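Local coordinates for phosphoinositol-specific phospholipase C (Pseudomonas sp., PDB 5FYR), which probably cleaves the phosphodiester bond of phosphoinositides with the help of a calcium ion, which here also binds an inositol molecule, at residues A[5-10]-A[43-48]; A[49-54]-A[118-123]; A[146-151]-A[184-189]; A[258-263]-A[279-284]. All blocks are in the same frame, centred on the assembly; numbering follows the deposited sequence.

Contact 1 of 4, residues A[5-10]-A[43-48]; sequences PAFIDP and SVRTLE. With CA (calcium ion), chain F; INS (1,2,3,4,5,6-hexahydroxy-cyclohexane), chain E.
Phe7 carries its ring with CG between the backbone N and the carbonyl carbon (chi1 72°), and Arg45 folds back at chi2 (-79°); together these torsions bring the rim of the ring up to the guanidinium. Phe7 CZ stands 3.6 Å from Arg45 NH1 and lies over one face of the guanidinium, whereas NH1 lies at the ring edge, near its plane. With the two planes 87° apart, this is an edge-on meeting and not a stack. One face of the same ring is occupied by Ser43 O, which sits 3.3 Å above the plane over the ring centre and is held by Arg294. Pro5 CG adds a looser touch, 4.0 Å from Arg45 NH2. The segment 5-10 begins with a type I beta turn, closed by Ile8 N to Pro5 O at 3.1 Å, and it packs against the entry to strand 46-52 of the TIM-barrel-like fold. Were the ring cut back to an alanine here, the Ser43 carbonyl and one face of the Arg45 guanidinium would probably lose the aromatic group against them. Polar partners fix the arginine: Leu41 O takes NH1, a weak bond joins NH1 to Val44 O, and Glu3 forms a salt bridge with NH2. Three residues beyond Arg45, Glu48 OE2 binds the calcium ion at 2.3 Å and accepts a hydrogen bond from INS O3.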
# COMPACT_ATOMS: atom_id res chain seq x y z
N PRO A 5 -5.37 -0.82 20.68
CA PRO A 5 -6.54 -1.61 20.41
C PRO A 5 -6.21 -3.07 20.58
O PRO A 5 -5.06 -3.48 20.35
CB PRO A 5 -6.86 -1.26 18.93
CG PRO A 5 -5.56 -0.87 18.35
CD PRO A 5 -4.83 -0.20 19.47
N ALA A 6 -7.23 -3.84 20.93
CA ALA A 6 -7.06 -5.25 21.27
C ALA A 6 -6.48 -6.09 20.15
O ALA A 6 -5.78 -7.08 20.39
CB ALA A 6 -8.41 -5.83 21.73
N PHE A 7 -6.72 -5.67 18.91
CA PHE A 7 -6.26 -6.47 17.78
C PHE A 7 -4.75 -6.39 17.49
O PHE A 7 -4.26 -7.15 16.65
CB PHE A 7 -7.09 -6.22 16.50
CG PHE A 7 -6.86 -4.87 15.83
CD1 PHE A 7 -5.79 -4.68 14.97
CD2 PHE A 7 -7.73 -3.81 16.03
CE1 PHE A 7 -5.60 -3.48 14.31
CE2 PHE A 7 -7.52 -2.61 15.38
CZ PHE A 7 -6.46 -2.43 14.52
N ILE A 8 -4.05 -5.47 18.14
CA ILE A 8 -2.59 -5.35 17.94
C ILE A 8 -1.86 -6.04 19.10
O ILE A 8 -1.99 -5.63 20.27
CB ILE A 8 -2.19 -3.87 17.84
CG1 ILE A 8 -2.91 -3.18 16.66
CG2 ILE A 8 -0.70 -3.75 17.68
CD1 ILE A 8 -2.63 -1.67 16.52
N ASP A 9 -1.05 -7.06 18.76
CA ASP A 9 -0.15 -7.71 19.70
C ASP A 9 0.83 -6.64 20.17
O ASP A 9 1.55 -6.06 19.35
CB ASP A 9 0.50 -8.91 19.01
CG ASP A 9 1.50 -9.66 19.87
OD1 ASP A 9 1.98 -9.13 20.91
OD2 ASP A 9 1.77 -10.81 19.49
N PRO A 10 0.89 -6.37 21.50
CA PRO A 10 1.84 -5.34 21.98
C PRO A 10 3.31 -5.57 21.63
O PRO A 10 4.09 -4.61 21.59
CB PRO A 10 1.67 -5.41 23.50
CG PRO A 10 0.32 -5.93 23.71
CD PRO A 10 0.05 -6.89 22.60
N SER A 43 -10.70 -2.20 12.66
CA SER A 43 -10.28 -3.60 12.60
C SER A 43 -8.87 -3.85 12.11
O SER A 43 -8.25 -4.85 12.55
CB SER A 43 -11.23 -4.42 11.71
OG SER A 43 -12.55 -4.38 12.14
N VAL A 44 -8.36 -3.01 11.20
CA VAL A 44 -7.07 -3.23 10.52
C VAL A 44 -6.35 -1.91 10.31
O VAL A 44 -6.93 -0.86 10.52
CB VAL A 44 -7.22 -3.97 9.18
CG1 VAL A 44 -7.75 -5.41 9.39
CG2 VAL A 44 -8.07 -3.17 8.23
N ARG A 45 -5.08 -1.98 9.94
CA ARG A 45 -4.25 -0.80 9.65
C ARG A 45 -3.74 -0.78 8.21
O ARG A 45 -2.92 0.06 7.89
CB ARG A 45 -3.07 -0.69 10.63
CG ARG A 45 -3.48 -0.40 12.07
CD ARG A 45 -3.83 1.06 12.34
NE ARG A 45 -4.45 1.28 13.67
CZ ARG A 45 -5.75 1.15 13.88
NH1 ARG A 45 -6.59 0.79 12.90
NH2 ARG A 45 -6.24 1.36 15.08
N THR A 46 -4.24 -1.67 7.34
CA THR A 46 -3.85 -1.71 5.92
C THR A 46 -5.11 -1.79 5.10
O THR A 46 -5.92 -2.72 5.25
CB THR A 46 -2.90 -2.88 5.63
OG1 THR A 46 -1.70 -2.72 6.40
CG2 THR A 46 -2.56 -2.94 4.16
N LEU A 47 -5.28 -0.79 4.22
CA LEU A 47 -6.50 -0.56 3.44
C LEU A 47 -6.15 -0.57 1.93
O LEU A 47 -5.00 -0.76 1.56
CB LEU A 47 -7.17 0.79 3.85
CG LEU A 47 -7.81 0.86 5.30
CD1 LEU A 47 -6.85 0.94 6.43
CD2 LEU A 47 -8.66 2.09 5.34
N GLU A 48 -7.18 -0.43 1.11
CA GLU A 48 -7.06 -0.42 -0.33
C GLU A 48 -8.07 0.52 -0.99
O GLU A 48 -9.22 0.55 -0.60
CB GLU A 48 -7.22 -1.86 -0.86
CG GLU A 48 -7.04 -1.99 -2.38
CD GLU A 48 -7.06 -3.44 -2.89
OE1 GLU A 48 -7.42 -4.36 -2.11
OE2 GLU A 48 -6.78 -3.64 -4.11
CA CA F . -8.19 -3.56 -5.93
C1 INS E . -6.23 -7.03 -7.85
C2 INS E . -6.55 -6.90 -6.36
C3 INS E . -5.40 -6.52 -5.50
C4 INS E . -4.45 -5.56 -6.10
C5 INS E . -4.17 -5.65 -7.54
C6 INS E . -5.30 -6.00 -8.40
O1 INS E . -7.49 -6.96 -8.50
O2 INS E . -7.53 -5.84 -6.28
O3 INS E . -5.81 -6.20 -4.17
O4 INS E . -3.35 -5.34 -5.26
O5 INS E . -3.26 -4.70 -8.08
O6 INS E . -5.02 -6.14 -9.75
O HOH W 1 -9.35 -4.74 -7.78

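Contact 2 of 4, residues A[49-54]-A[118-123]; sequences LDFWDQ and LDKKQG. With CA (calcium ion), chain F; INS (1,2,3,4,5,6-hexahydroxy-cyclohexane), chain E.
Three backbone hydrogen bonds pair strands 49-52 and 118-120 in parallel: Asp119 N to Leu49 O (2.8 Å), Phe51 N to Asp119 O, and Lys121 N to Phe51 O. Beyond the strands, Gln122 OE1 accepts the backbone N of Gln54 in its carbonyl plane and, weakly, that of Asp53. Metal binding joins the paired aspartates. Asp50 holds the calcium ion with both oxygens and Asp119 with OD2 (2.4 Å), their carboxylate planes 82° apart; Asp119 OD1 accepts INS O5 at 2.8 Å. Tyr29 OH is hydrogen-bonded to Asp50 OD2. Among the charged contacts, Lys121 NZ bridges to Asp119 OD2 from above the carboxylate plane, while Lys120 NZ meets Asp53 OD1 at 3.0 Å in a salt bridge whose hydrogen bond is weak; the other oxygen, OD2, has a salt bridge to Arg131. Two CH-pi contacts complete the set. Lys121 CB lies 3.4 Å from the centroid of the Trp52 six-membered ring, 11° off its normal, and Lys120 CA lies over the Phe51 face. With a serine in place of the indole, CB and CG of Lys121 would probably lose the flat surface they lie on, leaving the start of that side chain less fixed. Strand 184-189 flanks 114-120 on its other side and 67-68 flanks 46-52, while helix 94-107 packs on Leu49 and Phe51, and Phe136 of helix 133-144 meets the Phe51 ring.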
# COMPACT_ATOMS: atom_id res chain seq x y z
N LEU A 49 -7.62 1.21 -2.04
CA LEU A 49 -8.43 2.06 -2.88
C LEU A 49 -8.11 1.73 -4.32
O LEU A 49 -6.94 1.78 -4.72
CB LEU A 49 -8.13 3.54 -2.60
CG LEU A 49 -8.61 4.04 -1.28
CD1 LEU A 49 -7.93 5.33 -0.86
CD2 LEU A 49 -10.14 4.19 -1.22
N ASP A 50 -9.14 1.49 -5.13
CA ASP A 50 -8.98 1.36 -6.58
C ASP A 50 -9.32 2.70 -7.23
O ASP A 50 -10.43 3.17 -7.05
CB ASP A 50 -9.92 0.26 -7.11
CG ASP A 50 -9.54 -1.14 -6.62
OD1 ASP A 50 -8.57 -1.30 -5.86
OD2 ASP A 50 -10.21 -2.12 -6.91
N PHE A 51 -8.40 3.23 -8.03
CA PHE A 51 -8.59 4.57 -8.54
C PHE A 51 -8.52 4.63 -10.07
O PHE A 51 -7.62 4.05 -10.66
CB PHE A 51 -7.73 5.63 -7.80
CG PHE A 51 -6.27 5.61 -8.07
CD1 PHE A 51 -5.43 4.70 -7.43
CD2 PHE A 51 -5.71 6.55 -8.92
CE1 PHE A 51 -4.08 4.72 -7.68
CE2 PHE A 51 -4.36 6.58 -9.14
CZ PHE A 51 -3.54 5.64 -8.54
N TRP A 52 -9.39 5.45 -10.62
CA TRP A 52 -9.57 5.61 -12.05
C TRP A 52 -9.43 7.05 -12.48
O TRP A 52 -9.81 7.98 -11.75
CB TRP A 52 -10.99 5.15 -12.39
CG TRP A 52 -11.30 3.70 -12.11
CD1 TRP A 52 -11.61 3.14 -10.90
CD2 TRP A 52 -11.33 2.63 -13.07
NE1 TRP A 52 -11.82 1.80 -11.05
CE2 TRP A 52 -11.61 1.46 -12.36
CE3 TRP A 52 -11.07 2.55 -14.44
CZ2 TRP A 52 -11.70 0.20 -13.00
CZ3 TRP A 52 -11.13 1.32 -15.06
CH2 TRP A 52 -11.45 0.16 -14.35
N ASP A 53 -8.85 7.25 -13.65
CA ASP A 53 -8.73 8.59 -14.23
C ASP A 53 -10.06 9.13 -14.73
O ASP A 53 -10.31 10.31 -14.62
CB ASP A 53 -7.73 8.59 -15.38
CG ASP A 53 -6.32 8.55 -14.92
OD1 ASP A 53 -5.96 7.68 -14.10
OD2 ASP A 53 -5.54 9.42 -15.39
N GLN A 54 -10.90 8.24 -15.29
CA GLN A 54 -12.07 8.67 -15.98
C GLN A 54 -13.33 8.17 -15.30
O GLN A 54 -13.26 7.31 -14.41
CB GLN A 54 -11.97 8.28 -17.46
CG GLN A 54 -10.88 9.09 -18.13
CD GLN A 54 -10.66 8.70 -19.53
OE1 GLN A 54 -10.31 7.54 -19.82
NE2 GLN A 54 -10.79 9.65 -20.43
N LEU A 118 -2.87 1.71 -3.12
CA LEU A 118 -3.52 2.54 -4.13
C LEU A 118 -3.39 1.74 -5.46
O LEU A 118 -2.30 1.71 -6.11
CB LEU A 118 -2.81 3.90 -4.20
CG LEU A 118 -2.78 4.65 -2.86
CD1 LEU A 118 -2.05 5.95 -3.01
CD2 LEU A 118 -4.16 4.92 -2.34
N ASP A 119 -4.50 1.09 -5.82
CA ASP A 119 -4.54 0.16 -6.91
C ASP A 119 -5.01 0.91 -8.16
O ASP A 119 -6.20 1.22 -8.30
CB ASP A 119 -5.43 -1.00 -6.51
CG ASP A 119 -5.51 -2.09 -7.55
OD1 ASP A 119 -4.58 -2.20 -8.36
OD2 ASP A 119 -6.51 -2.88 -7.54
N LYS A 120 -4.05 1.33 -8.99
CA LYS A 120 -4.32 2.17 -10.15
C LYS A 120 -4.94 1.34 -11.24
O LYS A 120 -4.41 0.26 -11.55
CB LYS A 120 -3.02 2.84 -10.60
CG LYS A 120 -3.28 3.99 -11.57
CD LYS A 120 -1.96 4.66 -12.01
CE LYS A 120 -2.16 6.06 -12.60
NZ LYS A 120 -3.37 6.23 -13.40
N LYS A 121 -6.02 1.84 -11.87
CA LYS A 121 -6.76 1.05 -12.84
C LYS A 121 -6.62 1.49 -14.30
O LYS A 121 -6.97 0.74 -15.20
CB LYS A 121 -8.24 1.02 -12.45
CG LYS A 121 -8.50 0.33 -11.13
CD LYS A 121 -8.22 -1.18 -11.22
CE LYS A 121 -8.49 -1.92 -9.94
NZ LYS A 121 -8.14 -3.38 -10.04
N GLN A 122 -6.07 2.69 -14.53
CA GLN A 122 -5.84 3.21 -15.88
C GLN A 122 -4.40 3.73 -15.97
O GLN A 122 -3.66 3.73 -14.99
CB GLN A 122 -6.86 4.32 -16.20
CG GLN A 122 -8.23 3.73 -16.36
CD GLN A 122 -9.33 4.72 -16.63
OE1 GLN A 122 -9.51 5.71 -15.90
NE2 GLN A 122 -10.12 4.43 -17.63
N GLY A 123 -4.00 4.18 -17.14
CA GLY A 123 -2.65 4.68 -17.28
C GLY A 123 -2.45 6.10 -16.79
O GLY A 123 -3.37 6.75 -16.38
CA CA F . -8.19 -3.56 -5.93
C1 INS E . -6.23 -7.03 -7.85
C2 INS E . -6.55 -6.90 -6.36
C3 INS E . -5.40 -6.52 -5.50
C4 INS E . -4.45 -5.56 -6.10
C5 INS E . -4.17 -5.65 -7.54
C6 INS E . -5.30 -6.00 -8.40
O1 INS E . -7.49 -6.96 -8.50
O2 INS E . -7.53 -5.84 -6.28
O3 INS E . -5.81 -6.20 -4.17
O4 INS E . -3.35 -5.34 -5.26
O5 INS E . -3.26 -4.70 -8.08
O6 INS E . -5.02 -6.14 -9.75
O HOH W 2 -6.07 5.32 -12.84
O HOH W 3 -3.39 9.09 -13.88
O HOH W 1 -9.35 -4.74 -7.78

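Contact 3 of 4, residues A[146-151]-A[184-189]; sequences GKLFTP and VLLVLN. With INS (1,2,3,4,5,6-hexahydroxy-cyclohexane), chain E.
Two nearly straight backbone hydrogen bonds, Val184 N to Lys147 O (2.9 Å, 161° at the hydrogen) and Phe149 N to Val184 O (3.0 Å, 162°), grip Val184 from both of its polar atoms and make a single beta bridge between Leu148 and Val184. In this TIM-barrel-like fold the bridge pins the loop after helix 133-144 to the start of strand 184-189, before the chain enters helix 151-158, where Thr150 serves as N-cap. Leu148 CA also approaches Val184 O in a CA-H...O contact.

The apolar side chains separate to two sides. Leu148 sends CD2 across to CD1 of Leu186, 3.8 Å away, and the same methyl reaches Val184 CG1; the two leucine side chains meet at a slant. Helix 133-144 supplies Phe144 and Val140 to this group. Phe149 has CG anti to the backbone N (chi1 179°), which lays its side chain alongside that of Leu185, pointing the same way; CG of Leu185 comes to the ring edge, near the plane, at CD2. Pro175 and Leu180 from loops also touch this ring. The Lys147 chain leads away from Val184, and its NZ makes a salt bridge to Asp106 and a hydrogen bond to Ser105. Where direct pairing stops, water 4 continues the connection, donating to Phe149 O and accepting from Leu186 N, each at 2.8 Å.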
# COMPACT_ATOMS: atom_id res chain seq x y z
N GLY A 146 3.01 15.97 6.46
CA GLY A 146 4.09 15.29 7.15
C GLY A 146 3.82 13.90 7.66
O GLY A 146 4.73 13.29 8.19
N LYS A 147 2.59 13.38 7.51
CA LYS A 147 2.27 12.02 7.91
C LYS A 147 2.97 10.95 7.09
O LYS A 147 3.12 9.85 7.56
CB LYS A 147 0.78 11.77 7.86
CG LYS A 147 -0.03 12.59 8.81
CD LYS A 147 -1.50 12.23 8.72
CE LYS A 147 -2.41 13.14 9.56
NZ LYS A 147 -2.17 12.94 11.01
N LEU A 148 3.42 11.27 5.88
CA LEU A 148 3.97 10.22 5.02
C LEU A 148 5.32 9.74 5.46
O LEU A 148 6.16 10.55 5.91
CB LEU A 148 4.05 10.64 3.56
CG LEU A 148 2.72 11.04 2.97
CD1 LEU A 148 2.85 11.39 1.50
CD2 LEU A 148 1.67 9.92 3.09
N PHE A 149 5.53 8.43 5.29
CA PHE A 149 6.85 7.80 5.33
C PHE A 149 7.02 7.29 3.88
O PHE A 149 6.18 6.51 3.40
CB PHE A 149 6.85 6.63 6.34
CG PHE A 149 8.14 5.90 6.44
CD1 PHE A 149 9.23 6.40 7.12
CD2 PHE A 149 8.28 4.68 5.81
CE1 PHE A 149 10.42 5.67 7.19
CE2 PHE A 149 9.48 3.94 5.87
CZ PHE A 149 10.56 4.43 6.56
N THR A 150 8.12 7.69 3.25
CA THR A 150 8.33 7.50 1.80
C THR A 150 9.53 6.62 1.53
O THR A 150 10.35 6.37 2.45
CB THR A 150 8.56 8.85 1.14
OG1 THR A 150 9.80 9.38 1.60
CG2 THR A 150 7.41 9.85 1.42
N PRO A 151 9.76 6.24 0.26
CA PRO A 151 10.94 5.45 -0.02
C PRO A 151 12.28 6.13 0.35
O PRO A 151 13.17 5.46 0.85
CB PRO A 151 10.86 5.26 -1.54
CG PRO A 151 9.41 5.18 -1.79
CD PRO A 151 8.81 6.20 -0.86
N VAL A 184 1.74 7.28 7.73
CA VAL A 184 1.02 6.70 6.62
C VAL A 184 1.99 6.31 5.54
O VAL A 184 2.86 7.11 5.16
CB VAL A 184 -0.02 7.71 6.07
CG1 VAL A 184 -0.72 7.20 4.84
CG2 VAL A 184 -1.06 8.00 7.14
N LEU A 185 1.87 5.08 5.05
CA LEU A 185 2.68 4.58 3.94
C LEU A 185 1.74 4.33 2.79
O LEU A 185 0.75 3.63 2.92
CB LEU A 185 3.36 3.27 4.31
CG LEU A 185 4.54 3.30 5.25
CD1 LEU A 185 4.09 3.64 6.66
CD2 LEU A 185 5.23 1.95 5.27
N LEU A 186 2.10 4.89 1.63
CA LEU A 186 1.33 4.76 0.41
C LEU A 186 2.02 3.79 -0.54
O LEU A 186 3.22 3.84 -0.70
CB LEU A 186 1.17 6.09 -0.26
CG LEU A 186 0.52 7.18 0.60
CD1 LEU A 186 0.44 8.47 -0.19
CD2 LEU A 186 -0.82 6.78 1.14
N VAL A 187 1.25 2.91 -1.14
CA VAL A 187 1.78 1.86 -2.01
C VAL A 187 1.04 1.88 -3.35
O VAL A 187 -0.19 1.97 -3.38
CB VAL A 187 1.59 0.49 -1.36
CG1 VAL A 187 2.23 -0.61 -2.22
CG2 VAL A 187 2.15 0.52 0.04
N LEU A 188 1.78 1.84 -4.44
CA LEU A 188 1.14 1.85 -5.77
C LEU A 188 1.13 0.41 -6.31
O LEU A 188 2.17 -0.28 -6.36
CB LEU A 188 1.94 2.73 -6.73
CG LEU A 188 1.39 2.91 -8.14
CD1 LEU A 188 0.09 3.65 -8.10
CD2 LEU A 188 2.40 3.69 -8.96
N ASN A 189 -0.04 0.01 -6.79
CA ASN A 189 -0.18 -1.24 -7.53
C ASN A 189 -0.84 -0.92 -8.90
O ASN A 189 -1.48 0.12 -9.08
CB ASN A 189 -1.11 -2.28 -6.88
CG ASN A 189 -0.63 -2.84 -5.55
OD1 ASN A 189 0.55 -2.69 -5.12
ND2 ASN A 189 -1.52 -3.46 -4.87
C1 INS E . -6.23 -7.03 -7.85
C2 INS E . -6.55 -6.90 -6.36
C3 INS E . -5.40 -6.52 -5.50
C4 INS E . -4.45 -5.56 -6.10
C5 INS E . -4.17 -5.65 -7.54
C6 INS E . -5.30 -6.00 -8.40
O1 INS E . -7.49 -6.96 -8.50
O2 INS E . -7.53 -5.84 -6.28
O3 INS E . -5.81 -6.20 -4.17
O4 INS E . -3.35 -5.34 -5.26
O5 INS E . -3.26 -4.70 -8.08
O6 INS E . -5.02 -6.14 -9.75
O HOH W 4 4.20 6.79 1.43

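Contact 4 of 4, residues A[258-263]-A[279-284]; sequences IGRVWG and LSAYYR. With INS (1,2,3,4,5,6-hexahydroxy-cyclohexane), chain E.
Strands 258-262 and 279-282 are the two parallel strands of a beta-alpha-beta crossover whose helix is 269-274, and their short axes differ by 21°. Leu279 N to Gly259 O, Val261 N to Leu279 O and Ala281 N to Val261 O bind them, each at 2.9 Å; the last is the straightest at 174°. On one face, Ile258 CG2 touches Leu279 CD1 at 3.9 Å, and Arg260 runs across the Leu279 side chain at about a right angle. CG of Arg260 lies anti to the backbone N (chi1 180°) and its chain is extended to NE, which carries the guanidinium past Ala281 CB, a methyl over one of its faces. Its NH2 donates to INS O3 at 3.0 Å and NH1 to INS O4 at 2.8 Å; NH2 also makes a salt bridge to Glu48, and NH1 a hydrogen bond to Asn240. Trp262 spreads one indole face under the inositol ring, with INS C3 3.6 Å above the plane and offset toward the rim. Water 5 links Val261 O to Ala281 O, and water 6 links Gly263 N to Ala281 O. Such placing of ligand-binding side chains at the C-terminal ends of parallel strands is typical of the active site of TIM-barrel enzymes.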
# COMPACT_ATOMS: atom_id res chain seq x y z
N ILE A 258 8.33 -5.40 1.82
CA ILE A 258 7.01 -5.69 2.39
C ILE A 258 6.16 -6.45 1.38
O ILE A 258 5.83 -5.90 0.29
CB ILE A 258 6.27 -4.42 2.83
CG1 ILE A 258 7.12 -3.58 3.77
CG2 ILE A 258 4.92 -4.78 3.41
CD1 ILE A 258 7.65 -4.30 4.98
N GLY A 259 5.87 -7.72 1.69
CA GLY A 259 5.11 -8.56 0.77
C GLY A 259 3.65 -8.58 1.09
O GLY A 259 3.25 -8.69 2.26
N ARG A 260 2.86 -8.45 0.03
CA ARG A 260 1.41 -8.52 0.16
C ARG A 260 0.87 -9.64 -0.74
O ARG A 260 1.27 -9.77 -1.89
CB ARG A 260 0.76 -7.18 -0.26
CG ARG A 260 -0.76 -7.15 -0.17
CD ARG A 260 -1.30 -5.73 -0.24
NE ARG A 260 -2.75 -5.60 -0.34
CZ ARG A 260 -3.41 -5.80 -1.46
NH1 ARG A 260 -2.79 -6.15 -2.59
NH2 ARG A 260 -4.72 -5.58 -1.48
N VAL A 261 -0.10 -10.40 -0.19
CA VAL A 261 -0.80 -11.45 -0.94
C VAL A 261 -2.27 -11.19 -0.92
O VAL A 261 -2.85 -10.97 0.14
CB VAL A 261 -0.49 -12.84 -0.38
CG1 VAL A 261 -1.35 -13.93 -1.02
CG2 VAL A 261 1.01 -13.16 -0.51
N TRP A 262 -2.87 -11.19 -2.10
CA TRP A 262 -4.30 -10.98 -2.25
C TRP A 262 -4.92 -12.18 -2.96
O TRP A 262 -4.23 -12.93 -3.65
CB TRP A 262 -4.58 -9.70 -3.09
CG TRP A 262 -3.96 -9.70 -4.45
CD1 TRP A 262 -2.70 -9.27 -4.78
CD2 TRP A 262 -4.56 -10.10 -5.68
NE1 TRP A 262 -2.48 -9.41 -6.11
CE2 TRP A 262 -3.60 -9.89 -6.70
CE3 TRP A 262 -5.82 -10.58 -6.03
CZ2 TRP A 262 -3.83 -10.21 -8.05
CZ3 TRP A 262 -6.05 -10.87 -7.38
CH2 TRP A 262 -5.06 -10.68 -8.36
N GLY A 263 -6.23 -12.35 -2.73
CA GLY A 263 -7.01 -13.41 -3.35
C GLY A 263 -6.93 -14.76 -2.65
O GLY A 263 -7.41 -15.75 -3.18
N LEU A 279 1.46 -8.60 4.52
CA LEU A 279 0.13 -8.05 4.38
C LEU A 279 -0.77 -9.06 3.67
O LEU A 279 -0.57 -9.38 2.48
CB LEU A 279 0.17 -6.76 3.58
CG LEU A 279 1.15 -5.69 4.02
CD1 LEU A 279 1.06 -4.51 3.03
CD2 LEU A 279 0.89 -5.24 5.48
N SER A 280 -1.74 -9.61 4.41
CA SER A 280 -2.62 -10.62 3.86
C SER A 280 -3.99 -10.04 3.64
O SER A 280 -4.68 -9.69 4.60
CB SER A 280 -2.77 -11.80 4.85
OG SER A 280 -1.58 -12.54 4.95
N ALA A 281 -4.35 -9.85 2.36
CA ALA A 281 -5.54 -9.11 2.02
C ALA A 281 -6.77 -10.00 1.98
O ALA A 281 -6.78 -10.99 1.26
CB ALA A 281 -5.33 -8.40 0.68
N TYR A 282 -7.79 -9.63 2.78
CA TYR A 282 -9.06 -10.35 2.80
C TYR A 282 -10.26 -9.46 2.58
O TYR A 282 -10.34 -8.34 3.10
CB TYR A 282 -9.29 -10.98 4.18
CG TYR A 282 -8.30 -12.02 4.62
CD1 TYR A 282 -7.10 -11.66 5.24
CD2 TYR A 282 -8.58 -13.36 4.47
CE1 TYR A 282 -6.24 -12.63 5.68
CE2 TYR A 282 -7.73 -14.34 4.86
CZ TYR A 282 -6.56 -13.99 5.48
OH TYR A 282 -5.68 -14.96 5.92
N TYR A 283 -11.24 -9.96 1.83
CA TYR A 283 -12.51 -9.29 1.72
C TYR A 283 -13.17 -9.17 3.08
O TYR A 283 -13.62 -8.05 3.48
CB TYR A 283 -13.44 -10.01 0.79
CG TYR A 283 -13.01 -10.10 -0.65
CD1 TYR A 283 -12.93 -8.96 -1.44
CD2 TYR A 283 -12.69 -11.31 -1.24
CE1 TYR A 283 -12.56 -9.02 -2.75
CE2 TYR A 283 -12.30 -11.38 -2.56
CZ TYR A 283 -12.28 -10.24 -3.34
OH TYR A 283 -11.91 -10.32 -4.68
N ARG A 284 -13.21 -10.28 3.81
CA ARG A 284 -13.82 -10.29 5.14
C ARG A 284 -12.71 -10.16 6.20
O ARG A 284 -12.39 -11.11 6.91
CB ARG A 284 -14.66 -11.55 5.28
CG ARG A 284 -15.82 -11.65 4.32
CD ARG A 284 -16.35 -13.08 4.22
NE ARG A 284 -17.07 -13.51 5.38
CZ ARG A 284 -17.51 -14.77 5.62
NH1 ARG A 284 -17.28 -15.82 4.77
NH2 ARG A 284 -18.17 -14.99 6.74
C1 INS E . -6.23 -7.03 -7.85
C2 INS E . -6.55 -6.90 -6.36
C3 INS E . -5.40 -6.52 -5.50
C4 INS E . -4.45 -5.56 -6.10
C5 INS E . -4.17 -5.65 -7.54
C6 INS E . -5.30 -6.00 -8.40
O1 INS E . -7.49 -6.96 -8.50
O2 INS E . -7.53 -5.84 -6.28
O3 INS E . -5.81 -6.20 -4.17
O4 INS E . -3.35 -5.34 -5.26
O5 INS E . -3.26 -4.70 -8.08
O6 INS E . -5.02 -6.14 -9.75
O HOH W 5 -5.00 -13.04 0.47
O HOH W 6 -8.31 -11.34 -0.99

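From the N terminus, contact 1 closes a loop of 32 residues by bringing the opening segment 5-10 to the approach of strand 46-52. Contact 2 continues along that strand and reaches 114-120 over a 63-residue gap. Contact 3 then ties the loop behind helix 133-144 to strand 184-189, the next neighbour in the same sheet, and contact 4 closes the shortest gap, 15 residues, in the other sheet. All four follow in series; none nests or crosses. Backbone bonds from Leu118 to Val187 and Lys120 to Asn189 join contacts 2 and 3. The Glu48–Arg260 salt bridge connects contacts 1 and 4 across the two sheets, beside the shared inositol.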